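Local coordinates for protein BexL (Amycolatopsis orientalis, PDB 4XRW) that probably catalyses regiospecific cyclisation and aromatisation of a poly-beta-ketone intermediate, as a di-domain aromatase/cyclase of the type II polyketide synthase pathway to BE-7585A, at residues A[53-58]-A[237-242]; A[176-181]-A[273-278]; A[186-191]-A[319-324]; A[244-249]-A[262-267]. One frame throughout, in Å; residues are numbered along the deposited sequence.

Interaction 1: residues A[53-58]-A[237-242]; sequences PTVFVD and VRVCFP
Val55 and Phe56 meet Val237, Val239 and Phe241 in a contact made almost wholly by side chains, between one edge strand of the N-terminal sheet and an inner strand of the C-terminal one. The segment axes approach to 7.4 Å and run 25° from parallel, too far apart for backbone pairing, and no hydrogen bond crosses.

The aliphatic part is a small group of valines. Each methyl of Val55 has its own neighbour: CG1 rests on Val239 CG2 at 3.8 Å, and CG2 on Val237 CG1 at 3.9 Å, where the two side chains cross at about a right angle. Val55 CG1 also lies against the carbonyl oxygen of Val237.

The aromatic part pairs Phe56 with Phe241. Their planes are inclined by 67° and their centroids stand 5.7 Å apart, an oblique meeting in which Phe56 CE2 comes to 3.8 Å from Phe241 CZ. With its CG trans to the backbone N (chi1 -176°), Phe56 carries CD2 and CE2 across to the other ring. Asp58 OD2 approaches Phe241 CE1 to 4.2 Å.

A classic beta bulge, with Val55 and Phe56 both facing Trp72 of the adjoining strand 67-73, helps both residues point toward the same partner. Trp72 also meets Phe241 edge-to-face and touches Val239. Around this domain junction, strand 217-225 packs on Val237 and Val239, strand 245-250 brings Arg245 and Val247 against Phe56, and Arg245 adds a cation-pi contact to Phe241.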
# COMPACT_ATOMS: atom_id res chain seq x y z
N PRO A 53 2.20 6.41 -1.34
CA PRO A 53 0.88 6.75 -0.80
C PRO A 53 -0.21 5.70 -1.00
O PRO A 53 -1.22 5.78 -0.31
CB PRO A 53 0.50 8.04 -1.55
CG PRO A 53 1.82 8.59 -2.04
CD PRO A 53 2.60 7.34 -2.41
N THR A 54 -0.04 4.79 -1.94
CA THR A 54 -1.13 3.89 -2.33
C THR A 54 -1.30 2.79 -1.29
O THR A 54 -0.36 2.08 -0.94
CB THR A 54 -0.89 3.27 -3.72
OG1 THR A 54 -0.73 4.32 -4.70
CG2 THR A 54 -2.06 2.44 -4.11
N VAL A 55 -2.53 2.62 -0.82
CA VAL A 55 -2.84 1.52 0.11
C VAL A 55 -3.39 0.30 -0.61
O VAL A 55 -3.04 -0.85 -0.28
CB VAL A 55 -3.81 2.00 1.21
CG1 VAL A 55 -4.10 0.87 2.17
CG2 VAL A 55 -3.19 3.21 1.96
N PHE A 56 -4.26 0.50 -1.59
CA PHE A 56 -4.84 -0.63 -2.32
C PHE A 56 -5.51 -0.11 -3.59
O PHE A 56 -5.94 1.03 -3.63
CB PHE A 56 -5.86 -1.37 -1.46
CG PHE A 56 -6.43 -2.60 -2.07
CD1 PHE A 56 -5.61 -3.68 -2.37
CD2 PHE A 56 -7.79 -2.72 -2.29
CE1 PHE A 56 -6.15 -4.83 -2.92
CE2 PHE A 56 -8.31 -3.88 -2.84
CZ PHE A 56 -7.46 -4.92 -3.15
N VAL A 57 -5.60 -0.97 -4.61
CA VAL A 57 -6.27 -0.64 -5.84
C VAL A 57 -7.14 -1.81 -6.21
O VAL A 57 -6.69 -2.95 -6.16
CB VAL A 57 -5.28 -0.38 -7.02
CG1 VAL A 57 -6.06 0.18 -8.23
CG2 VAL A 57 -4.17 0.57 -6.63
N ASP A 58 -8.40 -1.58 -6.54
CA ASP A 58 -9.09 -2.72 -7.19
C ASP A 58 -9.91 -2.25 -8.36
O ASP A 58 -9.92 -1.06 -8.69
CB ASP A 58 -9.92 -3.54 -6.20
CG ASP A 58 -11.17 -2.85 -5.74
OD1 ASP A 58 -11.29 -1.64 -5.95
OD2 ASP A 58 -12.04 -3.56 -5.18
N VAL A 237 -2.92 2.53 7.67
CA VAL A 237 -4.19 2.85 7.03
C VAL A 237 -4.75 1.54 6.46
O VAL A 237 -4.00 0.78 5.83
CB VAL A 237 -4.00 3.91 5.92
CG1 VAL A 237 -5.28 4.06 5.11
CG2 VAL A 237 -3.57 5.23 6.54
N ARG A 238 -6.00 1.24 6.78
CA ARG A 238 -6.63 -0.00 6.37
C ARG A 238 -7.87 0.26 5.51
O ARG A 238 -8.61 1.21 5.72
CB ARG A 238 -7.03 -0.84 7.62
CG ARG A 238 -5.97 -0.85 8.68
CD ARG A 238 -6.09 -2.08 9.62
NE ARG A 238 -7.41 -2.11 10.25
CZ ARG A 238 -7.84 -3.08 11.06
NH1 ARG A 238 -7.06 -4.10 11.32
NH2 ARG A 238 -9.04 -3.01 11.59
N VAL A 239 -8.05 -0.61 4.55
CA VAL A 239 -9.22 -0.65 3.73
C VAL A 239 -9.97 -1.98 3.98
O VAL A 239 -9.42 -3.07 3.74
CB VAL A 239 -8.86 -0.53 2.24
CG1 VAL A 239 -10.11 -0.38 1.44
CG2 VAL A 239 -7.90 0.67 1.97
N CYS A 240 -11.22 -1.85 4.39
CA CYS A 240 -12.02 -2.97 4.88
C CYS A 240 -13.17 -3.32 3.91
O CYS A 240 -13.96 -2.46 3.51
CB CYS A 240 -12.55 -2.61 6.27
SG CYS A 240 -11.21 -2.06 7.38
N PHE A 241 -13.27 -4.59 3.58
CA PHE A 241 -14.27 -5.13 2.64
C PHE A 241 -15.05 -6.24 3.38
O PHE A 241 -14.56 -7.35 3.48
CB PHE A 241 -13.59 -5.70 1.42
CG PHE A 241 -12.79 -4.68 0.62
CD1 PHE A 241 -13.40 -3.93 -0.37
CD2 PHE A 241 -11.46 -4.48 0.88
CE1 PHE A 241 -12.68 -2.99 -1.11
CE2 PHE A 241 -10.72 -3.52 0.14
CZ PHE A 241 -11.35 -2.79 -0.85
N PRO A 242 -16.23 -5.91 3.92
CA PRO A 242 -17.05 -6.87 4.67
C PRO A 242 -17.44 -8.05 3.81
O PRO A 242 -17.88 -7.75 2.70
CB PRO A 242 -18.29 -6.07 5.04
CG PRO A 242 -17.90 -4.67 4.94
CD PRO A 242 -16.80 -4.56 3.94

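Interaction 2: residues A[176-181]-A[273-278]; sequences TDTVRI and GTTASS
Asp177, Val179 and Ile181 pair with Ser278, Ala276 and Thr274 through six backbone hydrogen bonds, two for each pair, all 2.8 to 2.9 Å from N to O. Between these hydrogen-bonded pairs sit the non-hydrogen-bonded ones, Thr178 with Ser277 and Arg180 with Thr275, whose side chains occupy the other face of the ladder.

On the face of Ile181 and Ala276, Ile181 CD1 reaches diagonally along the ladder to Ala276 CB at 3.9 Å. Its extended outer bond (chi2 177°) carries the methyl that far. On the reverse face Arg180 lies alongside Thr275, pointing the same way, with CD 3.9 Å from Thr275 CB, while Thr178 OG1 borders Ser277 CB.

At the Asp177 end, water 1 donates to Asp177 OD2 at 2.7 Å and to Ser278 O at 2.9 Å, so that this carbonyl receives both Asp177 N and the water. Farther out, helix 299-326 holds the polar ends: Ser311 bonds Asp177 OD2, and Ser314 bonds Ser278 OG. Leu318 of that helix packs on Val179 and Ala276.

This is the antiparallel pairing of the first and last strands of a seven-stranded sheet, curled against its long C-terminal helix as in the helix-grip fold.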
# COMPACT_ATOMS: atom_id res chain seq x y z
N THR A 176 2.88 -15.52 4.69
CA THR A 176 1.50 -15.62 5.15
C THR A 176 1.37 -16.62 6.32
O THR A 176 2.03 -17.65 6.32
CB THR A 176 0.57 -16.06 4.01
OG1 THR A 176 0.65 -15.11 2.93
CG2 THR A 176 -0.86 -16.16 4.48
N ASP A 177 0.55 -16.28 7.31
CA ASP A 177 0.19 -17.24 8.37
C ASP A 177 -1.30 -17.52 8.28
O ASP A 177 -2.06 -16.60 8.02
CB ASP A 177 0.55 -16.71 9.75
CG ASP A 177 2.03 -16.71 10.00
OD1 ASP A 177 2.64 -17.80 10.11
OD2 ASP A 177 2.60 -15.62 10.12
N THR A 178 -1.71 -18.77 8.45
CA THR A 178 -3.08 -19.16 8.25
C THR A 178 -3.56 -19.93 9.47
O THR A 178 -2.78 -20.65 10.08
CB THR A 178 -3.24 -20.05 6.99
OG1 THR A 178 -3.05 -19.26 5.81
CG2 THR A 178 -4.62 -20.68 6.92
N VAL A 179 -4.83 -19.75 9.82
CA VAL A 179 -5.48 -20.62 10.80
C VAL A 179 -6.87 -20.94 10.34
O VAL A 179 -7.56 -20.12 9.73
CB VAL A 179 -5.49 -19.99 12.21
CG1 VAL A 179 -4.11 -19.51 12.60
CG2 VAL A 179 -6.47 -18.87 12.32
N ARG A 180 -7.32 -22.16 10.64
CA ARG A 180 -8.68 -22.55 10.35
C ARG A 180 -9.54 -22.27 11.58
O ARG A 180 -9.15 -22.59 12.70
CB ARG A 180 -8.75 -24.03 9.94
CG ARG A 180 -7.73 -24.37 8.84
CD ARG A 180 -8.36 -24.33 7.45
NE ARG A 180 -9.48 -25.26 7.34
CZ ARG A 180 -9.78 -25.98 6.26
NH1 ARG A 180 -9.03 -25.89 5.17
NH2 ARG A 180 -10.82 -26.80 6.28
N ILE A 181 -10.67 -21.63 11.35
CA ILE A 181 -11.59 -21.22 12.40
C ILE A 181 -12.96 -21.76 12.09
O ILE A 181 -13.53 -21.47 11.05
CB ILE A 181 -11.63 -19.70 12.54
CG1 ILE A 181 -10.21 -19.17 12.80
CG2 ILE A 181 -12.65 -19.28 13.64
CD1 ILE A 181 -10.09 -17.67 12.88
N GLY A 273 -16.36 -24.10 7.64
CA GLY A 273 -15.51 -23.21 8.44
C GLY A 273 -15.01 -21.95 7.72
O GLY A 273 -15.48 -21.60 6.63
N THR A 274 -14.06 -21.26 8.34
CA THR A 274 -13.38 -20.09 7.74
C THR A 274 -11.88 -20.38 7.70
O THR A 274 -11.35 -20.89 8.69
CB THR A 274 -13.65 -18.79 8.57
OG1 THR A 274 -15.02 -18.39 8.42
CG2 THR A 274 -12.71 -17.64 8.18
N THR A 275 -11.16 -20.07 6.61
CA THR A 275 -9.71 -20.04 6.74
C THR A 275 -9.30 -18.56 6.73
O THR A 275 -9.65 -17.79 5.82
CB THR A 275 -8.96 -20.92 5.69
OG1 THR A 275 -8.09 -20.12 4.90
CG2 THR A 275 -9.91 -21.69 4.84
N ALA A 276 -8.67 -18.19 7.82
CA ALA A 276 -8.25 -16.82 8.08
C ALA A 276 -6.76 -16.75 7.87
O ALA A 276 -6.01 -17.55 8.40
CB ALA A 276 -8.62 -16.37 9.51
N SER A 277 -6.32 -15.77 7.10
CA SER A 277 -4.91 -15.59 6.86
C SER A 277 -4.47 -14.15 7.06
O SER A 277 -5.25 -13.25 6.89
CB SER A 277 -4.57 -16.05 5.44
OG SER A 277 -5.35 -15.32 4.50
N SER A 278 -3.21 -14.00 7.41
CA SER A 278 -2.52 -12.73 7.56
C SER A 278 -1.28 -12.76 6.70
O SER A 278 -0.36 -13.54 6.97
CB SER A 278 -2.14 -12.50 9.01
OG SER A 278 -1.41 -11.32 9.20
O HOH W 1 1.39 -13.35 9.24

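Interaction 3: residues A[186-191]-A[319-324]; sequences KDVYDF and GFAKDH
Val188 and Ala321 bring two helices of the C-terminal helix-grip domain together, their CA atoms 5.9 Å apart at the nearest point. The segment axes cross at 131° and approach to 9.2 Å. One segment belongs to the short helix 185-193 that follows the first strand of the domain; the other lies near the end of the long helix 299-326. No hydrogen bond spans them, and the contact is buried packing.

Phe191 carries most of it. Chi1 of -178° swings the ring away from its own backbone N and across to the long helix, where it lies flat on the backbone at Phe320 and Ala321. Ala321 CA sits over one face, 3.8 Å from the centroid, a CH-pi contact. The methyl of Ala321 also presses on the ring. Of the Phe320 side chain it is CB that meets the ring, at CZ, while its own ring leads away to Leu202 and Pro203. His324, one helical turn beyond Ala321, meets Phe191 obliquely, with planes 46° apart. Arg201 of helix 198-201 touches both of these side chains.

Val188 CG1 meets the Ala321 methyl, and Ile181 of the sheet lies against Val188 as well. Within the short helix, Lys186 NZ forms a salt bridge to Asp190 OD2, using the syn lone pair of that oxygen. Across the joint itself, Phe191 CD1 comes within 3.5 Å of Ala321 CB.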
# COMPACT_ATOMS: atom_id res chain seq x y z
N LYS A 186 -17.83 -13.76 8.91
CA LYS A 186 -18.22 -12.50 9.50
C LYS A 186 -17.71 -12.31 10.93
O LYS A 186 -17.28 -11.22 11.30
CB LYS A 186 -19.73 -12.35 9.48
CG LYS A 186 -20.23 -11.16 10.27
CD LYS A 186 -21.71 -10.92 10.01
CE LYS A 186 -22.15 -9.54 10.45
NZ LYS A 186 -21.85 -9.27 11.86
N ASP A 187 -17.77 -13.35 11.75
CA ASP A 187 -17.32 -13.18 13.14
C ASP A 187 -15.81 -13.05 13.26
O ASP A 187 -15.32 -12.39 14.18
CB ASP A 187 -17.83 -14.35 13.99
CG ASP A 187 -19.36 -14.42 14.02
OD1 ASP A 187 -20.01 -13.38 13.79
OD2 ASP A 187 -19.90 -15.52 14.28
N VAL A 188 -15.06 -13.65 12.34
CA VAL A 188 -13.63 -13.53 12.36
C VAL A 188 -13.23 -12.14 11.82
O VAL A 188 -12.44 -11.41 12.43
CB VAL A 188 -12.97 -14.62 11.51
CG1 VAL A 188 -11.48 -14.50 11.60
CG2 VAL A 188 -13.44 -16.04 11.96
N TYR A 189 -13.79 -11.80 10.68
CA TYR A 189 -13.64 -10.45 10.11
C TYR A 189 -13.90 -9.36 11.14
O TYR A 189 -13.11 -8.43 11.29
CB TYR A 189 -14.60 -10.27 8.93
CG TYR A 189 -14.65 -8.85 8.37
CD1 TYR A 189 -13.77 -8.45 7.36
CD2 TYR A 189 -15.54 -7.93 8.87
CE1 TYR A 189 -13.81 -7.13 6.85
CE2 TYR A 189 -15.60 -6.64 8.37
CZ TYR A 189 -14.74 -6.25 7.36
OH TYR A 189 -14.81 -4.97 6.88
N ASP A 190 -15.06 -9.42 11.82
CA ASP A 190 -15.44 -8.40 12.79
C ASP A 190 -14.40 -8.25 13.88
O ASP A 190 -14.14 -7.15 14.34
CB ASP A 190 -16.79 -8.69 13.45
CG ASP A 190 -18.00 -8.45 12.51
OD1 ASP A 190 -17.88 -7.79 11.45
OD2 ASP A 190 -19.10 -8.92 12.87
N PHE A 191 -13.82 -9.36 14.33
CA PHE A 191 -12.79 -9.27 15.37
C PHE A 191 -11.58 -8.43 14.90
O PHE A 191 -11.03 -7.64 15.66
CB PHE A 191 -12.31 -10.68 15.77
CG PHE A 191 -11.29 -10.69 16.86
CD1 PHE A 191 -9.92 -10.58 16.59
CD2 PHE A 191 -11.68 -10.82 18.19
CE1 PHE A 191 -8.99 -10.58 17.58
CE2 PHE A 191 -10.75 -10.83 19.20
CZ PHE A 191 -9.40 -10.73 18.91
N GLY A 319 -5.09 -16.39 16.65
CA GLY A 319 -5.46 -17.29 17.75
C GLY A 319 -6.56 -16.72 18.62
O GLY A 319 -7.51 -17.44 18.99
N PHE A 320 -6.46 -15.44 18.95
CA PHE A 320 -7.49 -14.77 19.73
C PHE A 320 -8.74 -14.54 18.93
O PHE A 320 -9.84 -14.59 19.47
CB PHE A 320 -6.97 -13.46 20.35
CG PHE A 320 -5.97 -13.68 21.46
CD1 PHE A 320 -6.32 -14.37 22.61
CD2 PHE A 320 -4.67 -13.22 21.33
CE1 PHE A 320 -5.37 -14.63 23.62
CE2 PHE A 320 -3.72 -13.46 22.32
CZ PHE A 320 -4.07 -14.15 23.47
N ALA A 321 -8.61 -14.34 17.62
CA ALA A 321 -9.77 -14.26 16.76
C ALA A 321 -10.52 -15.61 16.73
O ALA A 321 -11.75 -15.63 16.78
CB ALA A 321 -9.38 -13.85 15.34
N LYS A 322 -9.77 -16.70 16.62
CA LYS A 322 -10.33 -18.05 16.68
C LYS A 322 -11.07 -18.26 17.99
O LYS A 322 -12.25 -18.67 18.00
CB LYS A 322 -9.22 -19.09 16.52
CG LYS A 322 -9.71 -20.53 16.46
CD LYS A 322 -8.53 -21.46 16.24
CE LYS A 322 -8.88 -22.87 16.59
NZ LYS A 322 -9.82 -23.41 15.63
N ASP A 323 -10.40 -17.96 19.10
CA ASP A 323 -10.99 -18.17 20.42
C ASP A 323 -12.30 -17.39 20.56
O ASP A 323 -13.27 -17.85 21.11
CB ASP A 323 -10.03 -17.74 21.53
CG ASP A 323 -8.88 -18.71 21.78
OD1 ASP A 323 -8.86 -19.84 21.23
OD2 ASP A 323 -7.99 -18.33 22.59
N HIS A 324 -12.29 -16.16 20.05
CA HIS A 324 -13.45 -15.29 20.17
C HIS A 324 -14.62 -15.74 19.30
O HIS A 324 -15.76 -15.78 19.75
CB HIS A 324 -13.05 -13.85 19.78
CG HIS A 324 -14.17 -12.87 19.92
ND1 HIS A 324 -14.98 -12.52 18.87
CD2 HIS A 324 -14.62 -12.20 20.99
CE1 HIS A 324 -15.89 -11.66 19.29
NE2 HIS A 324 -15.70 -11.46 20.58

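Interaction 4: residues A[244-249]-A[262-267]; sequences HRIVYK and GRWDFA
His244 O is gripped from two directions: Phe266 N donates to it at 3.0 Å from well above the carbonyl plane, and water 2 donates as well. The same water donates to Asp265 OD1 and hydrogen-bonds to His244 ND1 in the plane of the imidazole, joining the residue just before strand 245-250 to a side chain of the next strand. From there the antiparallel ladder continues through Ile246 paired with Trp264 and Tyr248 with Gly262. Its shortest bond, Trp264 N to Ile246 O at 2.7 Å, lies in the carbonyl plane.

On the face of Ile246 and Tyr248, the phenol ring folds back over Gly262. Tyr248 CG is wedged between its backbone N and carbonyl carbon (chi1 64°), and Gly262 CA lies over the ring face, 3.8 Å from the centroid, as a CH-pi contact. Tyr248 CE2 also comes to 3.5 Å from Trp264 NE1, the two ring systems meeting obliquely. Phe266 turns an edge to Ile246 CD1; Val188 and Val192 of helix 185-193 pack on Phe266, and Val192 on Trp264 as well.

The opposite face is mostly charged, with Val247 beside the arginines. Arg263 NE gives a nearly straight bond of 3.1 Å to the syn lone pair of Asp265 OD1, in the guanidinium plane. The Arg245 side chain crosses Arg263 at a slant, CD over one face of the Arg263 guanidinium, the two guanidinium planes 83° apart; His244 CE1 lies over one face of Arg245's own.

This beta hairpin thus separates its chemistry: a largely aromatic face, whose Trp264 and Phe266 pack against helix 185-193, and a mostly polar face toward strand 54-59 where Asp265 probably offsets part of the arginine charge.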
# COMPACT_ATOMS: atom_id res chain seq x y z
N HIS A 244 -14.67 -10.22 4.01
CA HIS A 244 -13.68 -11.11 3.45
C HIS A 244 -12.23 -10.60 3.35
O HIS A 244 -11.30 -11.40 3.13
CB HIS A 244 -14.19 -11.55 2.07
CG HIS A 244 -14.20 -10.46 1.04
ND1 HIS A 244 -13.15 -10.25 0.18
CD2 HIS A 244 -15.14 -9.53 0.72
CE1 HIS A 244 -13.43 -9.23 -0.62
NE2 HIS A 244 -14.63 -8.78 -0.31
N ARG A 245 -12.01 -9.31 3.52
CA ARG A 245 -10.68 -8.80 3.31
C ARG A 245 -10.45 -7.48 4.01
O ARG A 245 -11.32 -6.64 4.03
CB ARG A 245 -10.43 -8.62 1.81
CG ARG A 245 -9.02 -8.22 1.45
CD ARG A 245 -8.89 -8.20 -0.10
NE ARG A 245 -9.83 -7.26 -0.71
CZ ARG A 245 -10.33 -7.37 -1.94
NH1 ARG A 245 -10.00 -8.38 -2.74
NH2 ARG A 245 -11.19 -6.44 -2.38
N ILE A 246 -9.26 -7.35 4.56
CA ILE A 246 -8.79 -6.08 5.11
C ILE A 246 -7.36 -5.90 4.61
O ILE A 246 -6.48 -6.73 4.87
CB ILE A 246 -8.82 -6.03 6.65
CG1 ILE A 246 -10.23 -6.19 7.16
CG2 ILE A 246 -8.20 -4.72 7.15
CD1 ILE A 246 -10.29 -6.42 8.61
N VAL A 247 -7.14 -4.82 3.85
CA VAL A 247 -5.84 -4.53 3.28
C VAL A 247 -5.24 -3.31 3.98
O VAL A 247 -5.99 -2.37 4.29
CB VAL A 247 -5.94 -4.21 1.75
CG1 VAL A 247 -4.53 -3.92 1.20
CG2 VAL A 247 -6.59 -5.36 0.99
N TYR A 248 -3.95 -3.31 4.26
CA TYR A 248 -3.39 -2.18 4.98
C TYR A 248 -1.97 -1.87 4.59
O TYR A 248 -1.28 -2.68 3.93
CB TYR A 248 -3.48 -2.39 6.50
CG TYR A 248 -2.68 -3.57 7.03
CD1 TYR A 248 -1.41 -3.39 7.54
CD2 TYR A 248 -3.22 -4.85 7.03
CE1 TYR A 248 -0.68 -4.47 8.05
CE2 TYR A 248 -2.50 -5.94 7.53
CZ TYR A 248 -1.22 -5.73 8.02
OH TYR A 248 -0.48 -6.78 8.52
N LYS A 249 -1.56 -0.67 4.96
CA LYS A 249 -0.19 -0.21 4.80
C LYS A 249 0.22 0.52 6.05
O LYS A 249 -0.54 1.36 6.57
CB LYS A 249 -0.04 0.73 3.58
CG LYS A 249 1.30 1.45 3.55
CD LYS A 249 1.50 2.24 2.26
CE LYS A 249 2.04 1.39 1.12
NZ LYS A 249 2.34 2.19 -0.14
N GLY A 262 0.20 -5.29 4.28
CA GLY A 262 -0.38 -6.56 4.67
C GLY A 262 -1.81 -6.71 4.24
O GLY A 262 -2.45 -5.77 3.75
N ARG A 263 -2.33 -7.92 4.41
CA ARG A 263 -3.65 -8.25 3.99
C ARG A 263 -4.19 -9.37 4.91
O ARG A 263 -3.50 -10.37 5.14
CB ARG A 263 -3.63 -8.70 2.53
CG ARG A 263 -4.90 -9.29 2.00
CD ARG A 263 -4.67 -9.63 0.53
NE ARG A 263 -5.90 -9.99 -0.17
CZ ARG A 263 -6.25 -9.52 -1.37
NH1 ARG A 263 -5.47 -8.64 -2.02
NH2 ARG A 263 -7.39 -9.93 -1.92
N TRP A 264 -5.38 -9.14 5.45
CA TRP A 264 -6.15 -10.19 6.14
C TRP A 264 -7.18 -10.71 5.16
O TRP A 264 -7.88 -9.91 4.53
CB TRP A 264 -6.87 -9.65 7.39
CG TRP A 264 -6.00 -9.01 8.44
CD1 TRP A 264 -5.64 -7.69 8.51
CD2 TRP A 264 -5.42 -9.64 9.57
NE1 TRP A 264 -4.85 -7.47 9.60
CE2 TRP A 264 -4.70 -8.66 10.27
CE3 TRP A 264 -5.42 -10.95 10.05
CZ2 TRP A 264 -4.00 -8.94 11.44
CZ3 TRP A 264 -4.72 -11.23 11.22
CH2 TRP A 264 -4.02 -10.24 11.89
N ASP A 265 -7.32 -12.04 5.04
CA ASP A 265 -8.34 -12.64 4.20
C ASP A 265 -9.13 -13.65 5.03
O ASP A 265 -8.57 -14.33 5.87
CB ASP A 265 -7.74 -13.32 2.97
CG ASP A 265 -7.21 -12.32 1.97
OD1 ASP A 265 -8.02 -11.66 1.28
OD2 ASP A 265 -5.98 -12.18 1.91
N PHE A 266 -10.43 -13.67 4.81
CA PHE A 266 -11.35 -14.55 5.54
C PHE A 266 -12.17 -15.24 4.48
O PHE A 266 -13.04 -14.64 3.87
CB PHE A 266 -12.22 -13.78 6.52
CG PHE A 266 -11.43 -12.80 7.34
CD1 PHE A 266 -10.74 -13.21 8.45
CD2 PHE A 266 -11.34 -11.46 6.95
CE1 PHE A 266 -10.00 -12.30 9.19
CE2 PHE A 266 -10.59 -10.56 7.69
CZ PHE A 266 -9.92 -10.98 8.81
N ALA A 267 -11.81 -16.49 4.24
CA ALA A 267 -12.41 -17.28 3.17
C ALA A 267 -13.35 -18.34 3.76
O ALA A 267 -12.91 -19.14 4.57
CB ALA A 267 -11.33 -17.92 2.35
O HOH W 2 -10.75 -11.97 0.26

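From the N terminus, residues 53-58 come first and wait until 237-242 for interaction 1 to close, a span that takes in the rest of the first domain and the opening strands and helices of the second, and joins the two domains. Interactions 2 and 3 open within that span, at 176-181 and 186-191, and close beyond it, so both cross interaction 1 and also each other. Interaction 4, between the consecutive strands at 244-249 and 262-267, follows interaction 1 in series and nests inside both of the others. Interactions 1, 2 and 4 all reach the C-terminal sheet; Val188 of interaction 3 sets its helix against Ile181, Ala276 and Phe266, tying helices to that sheet.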